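Local coordinates for protein tryptophan--tRNA ligase (Campylobacter jejuni subsp. jejuni, PDB 3TZL) that probably catalyses the ATP-dependent attachment of tryptophan to tRNA(Trp), as a homodimeric class I aminoacyl-tRNA synthetase, at residues K240-E245 against E271-Y276; I94-T99 against Y127-A132. All blocks are in the same frame, centred on the assembly; numbering follows the deposited sequence.

Contact 1: residues K240-E245 against E271-Y276; sequences KLFLDE and ELVNAY
Phe242 carries most of this contact, and its ring takes part in two different aromatic interactions with helix 262-276. The first is T-shaped: the planes of Phe242 and Tyr276 stand at 86° with centroids 5.1 Å apart, and the Phe242 edge points into the Tyr276 face. Phe242 CD1 lies 3.5 Å from Tyr276 CG, so the phenylalanine meets the root of the tyrosine ring and not the hydroxyl end. Tyr276 CG anti to the backbone N (chi1 -174°) and a ring turned to chi2 -84° together present that face. The second is a CH-pi contact one helical turn back, where Val273 CG2 sits over a face of Phe242, 4.0 Å from the centroid and nearest to CZ.

Purely aliphatic packing completes the interface. Leu243 and Leu272 cross at about a right angle, branch against branch, with Leu243 CG 4.0 Å from Leu272 CD1.

The loop 240-245 joins helix 234-239 to helix 245-257, with Asp244 as N-cap of the latter. Helix 18-30, which starts in the HIGH region, adjoins the same cluster: Phe22 meets Phe242 edge-to-face and Tyr21 touches Tyr276, while Leu210 of helix 207-215 packs on Val273.

Contact 2: residues I94-T99 against Y127-A132; sequences ILSQFT and YPVLMA. With TRP (tryptophan), chain J.
Val129 points its CB at the end of helix 87-96 and divides its two methyls among three residues. Val129 CG1, anti to the backbone N, reaches Leu95 and Ser96, with Leu95 CB at 4.0 Å and Ser96 OG at 3.6 Å. Val129 CG2, anti to the carbonyl carbon, meets Thr99 tip to tip, 4.0 Å from Thr99 CG2. One turn further along helix 122-137, Leu95 CD1 comes over the backbone of Ala132, 3.8 Å from Ala132 C, and also lies near its CB.

Thr99 is held for this role by its own hydroxyl. Set beside the backbone N (chi1 -57°), Thr99 OG1 donates to Leu95 O over 2.8 Å, from above the carbonyl plane. The same oxygen accepts from Phe98 N, so two bonds grip it at the type I turn from Ser96 to Thr99. Ser96 OG, though against a methyl, bonds to Tyr92 O and to His122 ND1 of the second subunit.

This is the packing of a helix's C-terminal end and its adjoining turn on helix 122-137, in the Rossmann-fold catalytic domain of a class I synthetase. It lies within the dimer interface: the backbone of Ser96 and Thr99 also hydrogen-bonds to the second subunit, whose Trp93 packs on Tyr127 and Leu130. The helix 122-137 also contributes to the tryptophan pocket. Val129 and Met131 leave it in different directions, and Met131, a selenomethionine here, turns to the substrate. Its CG is anti to the backbone N and the chain runs on extended (chi2 159°, chi3 -178°), which carries Met131 SE to 3.5 Å from the amino N of the bound tryptophan and Met131 CE to 3.8 Å from CE3 of that ligand. Gln149 OE1 and Asp134 OD2 provide hydrogen bonds to the same ligand.

In the fold
From the N terminus the chain first lays down the parallel strands 5-10, 36-41 and 78-81, then enters helix 87-96. Contact 2 closes a largely helical loop of 27 residues by bringing the end of that helix against helix 122-137, on the tryptophan side and next to the second subunit. The chain then passes through strands 142-144 and 175-177 and the KMSKS region before contact 1 closes a second helical loop, of 25 residues, between 240-245 and helix 262-276. The loops follow in series, neither nesting nor crossing. The centres of the two contacts lie about 44 Å apart, on opposite sides of the chain's centre; in contact 1 the Phe242 side chain lies about 12 Å from bound ADP.

Contact 1: residues K240-E245 against E271-Y276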
ATOM      1  N   LYS B 240      27.961 -18.770 -31.923  1.00 47.93           N
ATOM      2  CA  LYS B 240      28.737 -19.380 -30.836  1.00 53.10           C
ATOM      3  C   LYS B 240      27.880 -19.745 -29.631  1.00 47.50           C
ATOM      4  O   LYS B 240      28.139 -20.746 -28.960  1.00 52.78           O
ATOM      5  CB  LYS B 240      29.850 -18.438 -30.364  1.00 58.85           C
ATOM      6  CG  LYS B 240      30.952 -18.200 -31.371  1.00 68.96           C
ATOM      7  CD  LYS B 240      31.894 -17.096 -30.906  1.00 78.17           C
ATOM      8  CE  LYS B 240      32.698 -17.515 -29.682  1.00 84.62           C
ATOM      9  NZ  LYS B 240      33.707 -18.555 -30.022  1.00 87.39           N
ATOM     10  N   LEU B 241      26.866 -18.923 -29.375  1.00 40.31           N
ATOM     11  CA  LEU B 241      26.012 -19.046 -28.203  1.00 40.81           C
ATOM     12  C   LEU B 241      25.227 -20.344 -28.213  1.00 44.19           C
ATOM     13  O   LEU B 241      24.814 -20.844 -27.164  1.00 51.81           O
ATOM     14  CB  LEU B 241      25.024 -17.875 -28.163  1.00 39.72           C
ATOM     15  CG  LEU B 241      25.599 -16.462 -28.096  1.00 45.25           C
ATOM     16  CD1 LEU B 241      24.497 -15.440 -28.258  1.00 40.12           C
ATOM     17  CD2 LEU B 241      26.321 -16.256 -26.769  1.00 52.89           C
ATOM     18  N   PHE B 242      25.007 -20.872 -29.407  1.00 40.81           N
ATOM     19  CA  PHE B 242      24.148 -22.027 -29.601  1.00 45.27           C
ATOM     20  C   PHE B 242      24.959 -23.280 -29.912  1.00 52.19           C
ATOM     21  O   PHE B 242      24.391 -24.361 -30.103  1.00 55.79           O
ATOM     22  CB  PHE B 242      23.162 -21.755 -30.749  1.00 43.29           C
ATOM     23  CG  PHE B 242      22.316 -20.516 -30.548  1.00 42.27           C
ATOM     24  CD1 PHE B 242      21.089 -20.591 -29.895  1.00 37.57           C
ATOM     25  CD2 PHE B 242      22.746 -19.282 -31.014  1.00 40.32           C
ATOM     26  CE1 PHE B 242      20.315 -19.463 -29.713  1.00 38.51           C
ATOM     27  CE2 PHE B 242      21.970 -18.143 -30.831  1.00 38.41           C
ATOM     28  CZ  PHE B 242      20.760 -18.236 -30.187  1.00 37.32           C
ATOM     29  N   LEU B 243      26.282 -23.129 -29.978  1.00 53.20           N
ATOM     30  CA  LEU B 243      27.174 -24.222 -30.354  1.00 53.95           C
ATOM     31  C   LEU B 243      28.139 -24.601 -29.228  1.00 59.97           C
ATOM     32  O   LEU B 243      28.652 -23.735 -28.514  1.00 58.17           O
ATOM     33  CB  LEU B 243      27.973 -23.860 -31.610  1.00 52.05           C
ATOM     34  CG  LEU B 243      27.229 -23.749 -32.949  1.00 49.77           C
ATOM     35  CD1 LEU B 243      28.117 -23.145 -34.018  1.00 45.41           C
ATOM     36  CD2 LEU B 243      26.702 -25.104 -33.409  1.00 48.89           C
ATOM     37  N   ASP B 244      28.373 -25.903 -29.080  1.00 65.37           N
ATOM     38  CA  ASP B 244      29.404 -26.419 -28.184  1.00 74.68           C
ATOM     39  C   ASP B 244      30.765 -26.190 -28.826  1.00 77.65           C
ATOM     40  O   ASP B 244      30.840 -25.741 -29.968  1.00 78.46           O
ATOM     41  CB  ASP B 244      29.194 -27.913 -27.925  1.00 81.59           C
ATOM     42  CG  ASP B 244      28.944 -28.697 -29.202  1.00 88.05           C
ATOM     43  OD1 ASP B 244      28.208 -28.190 -30.081  1.00 90.34           O
ATOM     44  OD2 ASP B 244      29.478 -29.816 -29.329  1.00 91.42           O
ATOM     45  N   GLU B 245      31.837 -26.507 -28.107  1.00 77.38           N
ATOM     46  CA  GLU B 245      33.182 -26.209 -28.592  1.00 79.73           C
ATOM     47  C   GLU B 245      33.490 -26.828 -29.961  1.00 74.86           C
ATOM     48  O   GLU B 245      34.118 -26.192 -30.811  1.00 75.55           O
ATOM     49  CB  GLU B 245      34.243 -26.612 -27.559  1.00 86.57           C
ATOM     50  CG  GLU B 245      35.662 -26.221 -27.962  1.00 94.29           C
ATOM     51  CD  GLU B 245      36.494 -25.720 -26.795  1.00101.12           C
ATOM     52  OE1 GLU B 245      35.961 -25.684 -25.665  1.00104.01           O
ATOM     53  OE2 GLU B 245      37.675 -25.356 -27.009  1.00101.75           O
ATOM     54  N   GLU B 271      18.449 -21.837 -38.691  1.00 45.26           N
ATOM     55  CA  GLU B 271      18.264 -23.227 -38.283  1.00 47.55           C
ATOM     56  C   GLU B 271      18.687 -23.473 -36.838  1.00 41.99           C
ATOM     57  O   GLU B 271      17.983 -24.158 -36.096  1.00 43.76           O
ATOM     58  CB  GLU B 271      19.046 -24.175 -39.192  1.00 51.96           C
ATOM     59  CG  GLU B 271      18.627 -24.135 -40.643  1.00 61.33           C
ATOM     60  CD  GLU B 271      19.422 -25.113 -41.508  1.00 70.02           C
ATOM     61  OE1 GLU B 271      20.213 -25.915 -40.957  1.00 69.22           O
ATOM     62  OE2 GLU B 271      19.254 -25.075 -42.744  1.00 75.56           O
ATOM     63  N   LEU B 272      19.843 -22.935 -36.456  1.00 38.90           N
ATOM     64  CA  LEU B 272      20.335 -23.050 -35.081  1.00 41.70           C
ATOM     65  C   LEU B 272      19.365 -22.445 -34.071  1.00 42.02           C
ATOM     66  O   LEU B 272      19.006 -23.086 -33.084  1.00 44.56           O
ATOM     67  CB  LEU B 272      21.686 -22.354 -34.930  1.00 43.31           C
ATOM     68  CG  LEU B 272      22.891 -23.149 -35.408  1.00 48.49           C
ATOM     69  CD1 LEU B 272      24.171 -22.357 -35.158  1.00 44.83           C
ATOM     70  CD2 LEU B 272      22.917 -24.506 -34.697  1.00 52.33           C
ATOM     71  N   VAL B 273      18.953 -21.203 -34.314  1.00 38.59           N
ATOM     72  CA  VAL B 273      18.068 -20.523 -33.378  1.00 38.05           C
ATOM     73  C   VAL B 273      16.696 -21.207 -33.295  1.00 42.53           C
ATOM     74  O   VAL B 273      16.181 -21.435 -32.203  1.00 40.48           O
ATOM     75  CB  VAL B 273      17.945 -19.016 -33.691  1.00 30.55           C
ATOM     76  CG1 VAL B 273      16.917 -18.336 -32.765  1.00 35.17           C
ATOM     77  CG2 VAL B 273      19.323 -18.339 -33.561  1.00 30.85           C
ATOM     78  N   ASN B 274      16.118 -21.559 -34.441  1.00 40.51           N
ATOM     79  CA  ASN B 274      14.814 -22.204 -34.442  1.00 42.83           C
ATOM     80  C   ASN B 274      14.796 -23.548 -33.732  1.00 42.63           C
ATOM     81  O   ASN B 274      13.806 -23.900 -33.087  1.00 42.20           O
ATOM     82  CB  ASN B 274      14.265 -22.351 -35.868  1.00 48.76           C
ATOM     83  CG  ASN B 274      13.658 -21.059 -36.391  1.00 51.54           C
ATOM     84  OD1 ASN B 274      13.010 -20.326 -35.642  1.00 46.85           O
ATOM     85  ND2 ASN B 274      13.873 -20.767 -37.680  1.00 55.17           N
ATOM     86  N   ALA B 275      15.889 -24.292 -33.851  1.00 38.66           N
ATOM     87  CA  ALA B 275      15.959 -25.626 -33.267  1.00 39.45           C
ATOM     88  C   ALA B 275      16.217 -25.530 -31.771  1.00 39.96           C
ATOM     89  O   ALA B 275      15.651 -26.288 -30.993  1.00 44.22           O
ATOM     90  CB  ALA B 275      17.044 -26.469 -33.956  1.00 36.97           C
ATOM     91  N   TYR B 276      17.065 -24.585 -31.382  1.00 37.21           N
ATOM     92  CA  TYR B 276      17.441 -24.402 -29.993  1.00 38.24           C
ATOM     93  C   TYR B 276      16.243 -23.955 -29.133  1.00 40.28           C
ATOM     94  O   TYR B 276      16.124 -24.336 -27.970  1.00 35.79           O
ATOM     95  CB  TYR B 276      18.582 -23.387 -29.906  1.00 38.66           C
ATOM     96  CG  TYR B 276      19.170 -23.204 -28.523  1.00 36.62           C
ATOM     97  CD1 TYR B 276      18.583 -22.342 -27.606  1.00 39.42           C
ATOM     98  CD2 TYR B 276      20.331 -23.871 -28.147  1.00 39.84           C
ATOM     99  CE1 TYR B 276      19.123 -22.161 -26.338  1.00 44.05           C
ATOM    100  CE2 TYR B 276      20.885 -23.700 -26.879  1.00 43.60           C
ATOM    101  CZ  TYR B 276      20.278 -22.843 -25.982  1.00 47.54           C
ATOM    102  OH  TYR B 276      20.817 -22.666 -24.730  1.00 52.16           O
TER

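Contact 2: residues I94-T99 against Y127-A132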
ATOM      1  N   ILE B  94       2.773  -1.238   6.636  1.00 28.60           N
ATOM      2  CA  ILE B  94       3.490  -1.302   7.902  1.00 27.66           C
ATOM      3  C   ILE B  94       4.924  -0.765   7.803  1.00 32.64           C
ATOM      4  O   ILE B  94       5.341   0.055   8.626  1.00 33.50           O
ATOM      5  CB  ILE B  94       3.447  -2.718   8.483  1.00 30.80           C
ATOM      6  CG1 ILE B  94       2.034  -3.008   8.976  1.00 35.07           C
ATOM      7  CG2 ILE B  94       4.433  -2.887   9.621  1.00 32.78           C
ATOM      8  CD1 ILE B  94       1.704  -4.471   8.984  1.00 36.34           C
ATOM      9  N   LEU B  95       5.664  -1.192   6.783  1.00 34.63           N
ATOM     10  CA  LEU B  95       7.039  -0.722   6.583  1.00 31.59           C
ATOM     11  C   LEU B  95       7.119   0.787   6.365  1.00 27.97           C
ATOM     12  O   LEU B  95       8.133   1.407   6.676  1.00 30.65           O
ATOM     13  CB  LEU B  95       7.697  -1.448   5.403  1.00 28.03           C
ATOM     14  CG  LEU B  95       7.873  -2.970   5.540  1.00 28.86           C
ATOM     15  CD1 LEU B  95       8.723  -3.522   4.401  1.00 25.28           C
ATOM     16  CD2 LEU B  95       8.498  -3.349   6.908  1.00 28.12           C
ATOM     17  N   SER B  96       6.062   1.382   5.829  1.00 26.25           N
ATOM     18  CA  SER B  96       6.077   2.818   5.567  1.00 29.97           C
ATOM     19  C   SER B  96       6.234   3.600   6.861  1.00 29.96           C
ATOM     20  O   SER B  96       6.777   4.698   6.864  1.00 31.73           O
ATOM     21  CB  SER B  96       4.816   3.257   4.842  1.00 30.14           C
ATOM     22  OG  SER B  96       4.842   2.815   3.499  1.00 35.42           O
ATOM     23  N   GLN B  97       5.760   3.025   7.959  1.00 28.26           N
ATOM     24  CA  GLN B  97       5.829   3.687   9.251  1.00 27.97           C
ATOM     25  C   GLN B  97       7.253   3.714   9.762  1.00 32.98           C
ATOM     26  O   GLN B  97       7.587   4.502  10.642  1.00 36.31           O
ATOM     27  CB  GLN B  97       4.903   2.993  10.259  1.00 27.40           C
ATOM     28  CG  GLN B  97       3.524   2.609   9.677  1.00 25.66           C
ATOM     29  CD  GLN B  97       2.846   3.748   8.926  1.00 30.74           C
ATOM     30  OE1 GLN B  97       3.032   4.928   9.241  1.00 32.24           O
ATOM     31  NE2 GLN B  97       2.067   3.396   7.914  1.00 28.37           N
ATOM     32  N   PHE B  98       8.094   2.850   9.197  1.00 32.95           N
ATOM     33  CA  PHE B  98       9.489   2.762   9.585  1.00 33.12           C
ATOM     34  C   PHE B  98      10.410   3.304   8.510  1.00 32.91           C
ATOM     35  O   PHE B  98      11.615   3.094   8.556  1.00 35.80           O
ATOM     36  CB  PHE B  98       9.867   1.312   9.872  1.00 34.60           C
ATOM     37  CG  PHE B  98       9.138   0.709  11.034  1.00 32.78           C
ATOM     38  CD1 PHE B  98       9.664   0.793  12.328  1.00 33.78           C
ATOM     39  CD2 PHE B  98       7.953   0.017  10.834  1.00 30.85           C
ATOM     40  CE1 PHE B  98       9.006   0.215  13.400  1.00 31.60           C
ATOM     41  CE2 PHE B  98       7.287  -0.577  11.901  1.00 30.68           C
ATOM     42  CZ  PHE B  98       7.814  -0.475  13.187  1.00 32.14           C
ATOM     43  N   THR B  99       9.854   3.993   7.529  1.00 32.86           N
ATOM     44  CA  THR B  99      10.670   4.519   6.443  1.00 31.60           C
ATOM     45  C   THR B  99      10.774   6.046   6.542  1.00 32.07           C
ATOM     46  O   THR B  99       9.788   6.736   6.322  1.00 36.14           O
ATOM     47  CB  THR B  99      10.053   4.130   5.079  1.00 29.78           C
ATOM     48  OG1 THR B  99       9.917   2.706   5.007  1.00 31.27           O
ATOM     49  CG2 THR B  99      10.937   4.624   3.908  1.00 28.36           C
ATOM     50  N   TYR B 127       7.612   3.109  -4.509  1.00 30.14           N
ATOM     51  CA  TYR B 127       7.930   1.726  -4.861  1.00 32.19           C
ATOM     52  C   TYR B 127       9.129   1.053  -4.182  1.00 28.57           C
ATOM     53  O   TYR B 127       9.105  -0.159  -4.023  1.00 33.33           O
ATOM     54  CB  TYR B 127       7.902   1.490  -6.371  1.00 33.72           C
ATOM     55  CG  TYR B 127       9.217   1.595  -7.087  1.00 33.65           C
ATOM     56  CD1 TYR B 127      10.104   0.522  -7.137  1.00 31.46           C
ATOM     57  CD2 TYR B 127       9.547   2.749  -7.768  1.00 40.72           C
ATOM     58  CE1 TYR B 127      11.308   0.626  -7.829  1.00 38.81           C
ATOM     59  CE2 TYR B 127      10.743   2.863  -8.454  1.00 42.68           C
ATOM     60  CZ  TYR B 127      11.616   1.808  -8.483  1.00 41.47           C
ATOM     61  OH  TYR B 127      12.786   1.958  -9.193  1.00 48.39           O
ATOM     62  N   PRO B 128      10.172   1.819  -3.785  1.00 29.30           N
ATOM     63  CA  PRO B 128      11.215   1.172  -2.975  1.00 29.36           C
ATOM     64  C   PRO B 128      10.692   0.566  -1.676  1.00 28.09           C
ATOM     65  O   PRO B 128      11.297  -0.393  -1.196  1.00 29.90           O
ATOM     66  CB  PRO B 128      12.164   2.328  -2.638  1.00 32.85           C
ATOM     67  CG  PRO B 128      12.002   3.279  -3.785  1.00 35.40           C
ATOM     68  CD  PRO B 128      10.555   3.197  -4.154  1.00 28.75           C
ATOM     69  N   VAL B 129       9.608   1.103  -1.117  1.00 27.95           N
ATOM     70  CA  VAL B 129       9.029   0.513   0.089  1.00 29.50           C
ATOM     71  C   VAL B 129       8.312  -0.805  -0.234  1.00 29.00           C
ATOM     72  O   VAL B 129       8.402  -1.773   0.525  1.00 30.31           O
ATOM     73  CB  VAL B 129       8.049   1.480   0.819  1.00 30.34           C
ATOM     74  CG1 VAL B 129       7.620   0.882   2.154  1.00 26.40           C
ATOM     75  CG2 VAL B 129       8.702   2.831   1.061  1.00 32.65           C
ATOM     76  N   LEU B 130       7.609  -0.846  -1.365  1.00 26.58           N
ATOM     77  CA  LEU B 130       6.884  -2.050  -1.730  1.00 23.56           C
ATOM     78  C   LEU B 130       7.903  -3.133  -2.041  1.00 28.35           C
ATOM     79  O   LEU B 130       7.759  -4.291  -1.621  1.00 31.02           O
ATOM     80  CB  LEU B 130       5.964  -1.803  -2.930  1.00 27.03           C
ATOM     81  CG  LEU B 130       5.270  -3.059  -3.498  1.00 28.62           C
ATOM     82  CD1 LEU B 130       4.480  -3.827  -2.436  1.00 26.56           C
ATOM     83  CD2 LEU B 130       4.369  -2.656  -4.636  1.00 25.98           C
HETATM   84  N   MSE B 131       8.943  -2.743  -2.772  1.00 27.16           N
HETATM   85  CA  MSE B 131      10.067  -3.633  -3.039  1.00 31.21           C
HETATM   86  C   MSE B 131      10.730  -4.117  -1.745  1.00 33.48           C
HETATM   87  O   MSE B 131      11.168  -5.264  -1.658  1.00 27.26           O
HETATM   88  CB  MSE B 131      11.101  -2.920  -3.895  1.00 28.36           C
HETATM   89  CG  MSE B 131      12.393  -3.676  -4.084  1.00 33.26           C
HETATM   90 SE   MSE B 131      13.322  -2.999  -5.689  1.00 49.86          SE
HETATM   91  CE  MSE B 131      14.876  -4.193  -5.689  1.00 32.52           C
ATOM     92  N   ALA B 132      10.817  -3.251  -0.739  1.00 33.79           N
ATOM     93  CA  ALA B 132      11.350  -3.709   0.545  1.00 32.73           C
ATOM     94  C   ALA B 132      10.410  -4.744   1.167  1.00 28.32           C
ATOM     95  O   ALA B 132      10.852  -5.715   1.773  1.00 33.29           O
ATOM     96  CB  ALA B 132      11.588  -2.553   1.485  1.00 28.85           C
TER
HETATM   97  N   TRP J 331      12.633  -3.355  -9.070  1.00 37.18           N
HETATM   98  CA  TRP J 331      13.001  -4.572  -9.801  1.00 46.30           C
HETATM   99  C   TRP J 331      13.318  -4.260 -11.257  1.00 56.08           C
HETATM  100  O   TRP J 331      13.850  -5.100 -11.991  1.00 56.28           O
HETATM  101  CB  TRP J 331      11.885  -5.629  -9.711  1.00 41.38           C
HETATM  102  CG  TRP J 331      11.589  -6.020  -8.294  1.00 36.80           C
HETATM  103  CD1 TRP J 331      10.465  -5.731  -7.567  1.00 37.40           C
HETATM  104  CD2 TRP J 331      12.465  -6.735  -7.423  1.00 35.80           C
HETATM  105  NE1 TRP J 331      10.585  -6.244  -6.290  1.00 41.64           N
HETATM  106  CE2 TRP J 331      11.809  -6.857  -6.176  1.00 41.42           C
HETATM  107  CE3 TRP J 331      13.744  -7.285  -7.575  1.00 35.44           C
HETATM  108  CZ2 TRP J 331      12.388  -7.521  -5.094  1.00 37.36           C
HETATM  109  CZ3 TRP J 331      14.322  -7.940  -6.494  1.00 36.62           C
HETATM  110  CH2 TRP J 331      13.641  -8.056  -5.273  1.00 37.87           C
HETATM  111  OXT TRP J 331      13.042  -3.149 -11.716  1.00 59.37           O